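PDB 5ZHF: D-alanyl-D-alanine carboxypeptidase from Enterococcus faecalis V583, which cleaves the C-terminal D-alanine from peptidoglycan-derived pentapeptides as a zinc-dependent D,D-carboxypeptidase linked to vancomycin resistance. Local coordinates for residues Q208-L212 / E213-N217. Numbering follows the deposited sequence.
Sequences QGLCL and EEYLN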
loop_
_atom_site.group_PDB
_atom_site.type_symbol
_atom_site.label_atom_id
_atom_site.label_comp_id
_atom_site.label_asym_id
_atom_site.label_seq_id
_atom_site.Cartn_x
_atom_site.Cartn_y
_atom_site.Cartn_z
ATOM N N GLN A 208 12.157 -7.515 12.466
ATOM C CA GLN A 208 11.653 -7.141 13.796
ATOM C C GLN A 208 10.133 -7.241 13.936
ATOM O O GLN A 208 9.603 -7.056 15.037
ATOM C CB GLN A 208 12.131 -5.737 14.143
ATOM C CG GLN A 208 13.646 -5.625 14.238
ATOM C CD GLN A 208 14.110 -4.212 14.505
ATOM O OE1 GLN A 208 13.484 -3.466 15.259
ATOM N NE2 GLN A 208 15.211 -3.833 13.890
ATOM N N GLY A 209 9.434 -7.530 12.832
ATOM C CA GLY A 209 7.992 -7.711 12.846
ATOM C C GLY A 209 7.237 -6.442 13.188
ATOM O O GLY A 209 6.260 -6.468 13.948
ATOM N N LEU A 210 7.681 -5.336 12.609
ATOM C CA LEU A 210 7.126 -4.023 12.914
ATOM C C LEU A 210 6.196 -3.550 11.828
ATOM O O LEU A 210 6.196 -4.106 10.724
ATOM C CB LEU A 210 8.253 -3.013 13.032
ATOM C CG LEU A 210 9.377 -3.326 14.014
ATOM C CD1 LEU A 210 10.523 -2.342 13.826
ATOM C CD2 LEU A 210 8.833 -3.297 15.436
ATOM N N CYS A 211 5.386 -2.542 12.165
ATOM C CA CYS A 211 4.778 -1.667 11.170
ATOM C C CYS A 211 5.614 -0.386 11.092
ATOM O O CYS A 211 6.489 -0.149 11.930
ATOM C CB CYS A 211 3.311 -1.371 11.503
ATOM S SG CYS A 211 2.992 -0.427 13.028
ATOM N N LEU A 212 5.370 0.410 10.059
ATOM C CA LEU A 212 6.161 1.592 9.797
ATOM C C LEU A 212 6.148 2.599 10.967
ATOM O O LEU A 212 7.193 3.138 11.348
ATOM C CB LEU A 212 5.688 2.266 8.514
ATOM C CG LEU A 212 6.510 3.477 8.058
ATOM C CD1 LEU A 212 7.991 3.149 7.893
ATOM C CD2 LEU A 212 5.910 4.054 6.779
ATOM N N GLU A 213 4.973 2.812 11.541
ATOM C CA GLU A 213 4.834 3.729 12.666
ATOM C C GLU A 213 5.766 3.374 13.833
ATOM O O GLU A 213 6.405 4.269 14.407
ATOM C CB GLU A 213 3.393 3.771 13.153
ATOM C CG GLU A 213 2.440 4.536 12.266
ATOM C CD GLU A 213 1.847 3.736 11.105
ATOM O OE1 GLU A 213 2.201 2.529 10.907
ATOM O OE2 GLU A 213 1.032 4.335 10.378
ATOM N N GLU A 214 5.827 2.086 14.174
ATOM C CA GLU A 214 6.712 1.572 15.244
ATOM C C GLU A 214 8.168 1.791 14.905
ATOM O O GLU A 214 8.953 2.235 15.759
ATOM C CB GLU A 214 6.502 0.072 15.455
ATOM C CG GLU A 214 5.194 -0.302 16.096
ATOM C CD GLU A 214 5.019 -1.811 16.188
ATOM O OE1 GLU A 214 5.049 -2.478 15.137
ATOM O OE2 GLU A 214 4.862 -2.341 17.306
ATOM N N TYR A 215 8.531 1.482 13.653
ATOM C CA TYR A 215 9.899 1.657 13.192
ATOM C C TYR A 215 10.348 3.107 13.346
ATOM O O TYR A 215 11.442 3.384 13.871
ATOM C CB TYR A 215 10.026 1.232 11.729
ATOM C CG TYR A 215 11.418 1.368 11.174
ATOM C CD1 TYR A 215 12.421 0.483 11.553
ATOM C CD2 TYR A 215 11.737 2.381 10.275
ATOM C CE1 TYR A 215 13.689 0.590 11.039
ATOM C CE2 TYR A 215 13.015 2.504 9.770
ATOM C CZ TYR A 215 13.976 1.595 10.146
ATOM O OH TYR A 215 15.244 1.673 9.653
ATOM N N LEU A 216 9.512 4.021 12.874
ATOM C CA LEU A 216 9.819 5.445 12.934
ATOM C C LEU A 216 9.872 5.942 14.371
ATOM O O LEU A 216 10.763 6.708 14.707
ATOM C CB LEU A 216 8.829 6.273 12.124
ATOM C CG LEU A 216 8.894 5.988 10.618
ATOM C CD1 LEU A 216 7.774 6.718 9.899
ATOM C CD2 LEU A 216 10.269 6.312 10.029
ATOM N N ASN A 217 8.930 5.494 15.203
ATOM C CA ASN A 217 8.911 5.864 16.629
ATOM C C ASN A 217 10.198 5.397 17.315
ATOM O O ASN A 217 10.834 6.177 18.030
ATOM C CB ASN A 217 7.660 5.299 17.323
ATOM C CG ASN A 217 7.571 5.691 18.796
ATOM O OD1 ASN A 217 7.357 6.857 19.125
ATOM N ND2 ASN A 217 7.731 4.716 19.682
#
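The phenol ring of Tyr-215 receives Leu-210 at its edge: methyl CD1 of Leu-210 lies near the ring plane, 4.1 Å from CD1 of Tyr-215, and the two side chains cross at about a right angle. With CG anti to the backbone N (chi1 -179°), the ring reaches out to helix 199-208, where it touches Ala-201, Lys-204 and Ile-205. The second flat group, the carboxylate of Glu-214, reaches back to the loop. Its OE1 accepts the amide of Cys-211 through the anti lone pair, N to OE1 3.0 Å and nearly straight at 166°, and also meets CA of Leu-210 at 3.4 Å. The same oxygen forms a salt bridge with Lys-181, so two donors grip it, which should limit the rotation of the carboxylate. SG of Cys-211, turned between its own backbone N and carbonyl carbon (chi1 65°), sits between two acidic ends, 3.6 Å from OE1 of Glu-214 and 3.7 Å from OE1 of Glu-213. OE2 of Glu-213 forms a salt bridge with Arg-176, which would partly offset its charge, and accepts a hydrogen bond from Asn-47. Farther along the helix start, Leu-212 CG packs against Leu-216 CD1 at 3.9 Å, one helical turn on. Backbone bonds in the opening turn include Tyr-215 N to Cys-211 O (3.1 Å) and Leu-216 N to Leu-212 O (2.9 Å). Helix 199-208 closes with a Schellman motif at Gly-209, whose positive phi turns the chain into a short linker. Cys-211 then occupies the N-cap of helix 212-218, and the bond from its amide to Glu-214, three residues on, is the N3-to-N-cap half of a capping box: a tight link between helices 199-208 and 212-218 near the C-terminus of this M15B peptidase.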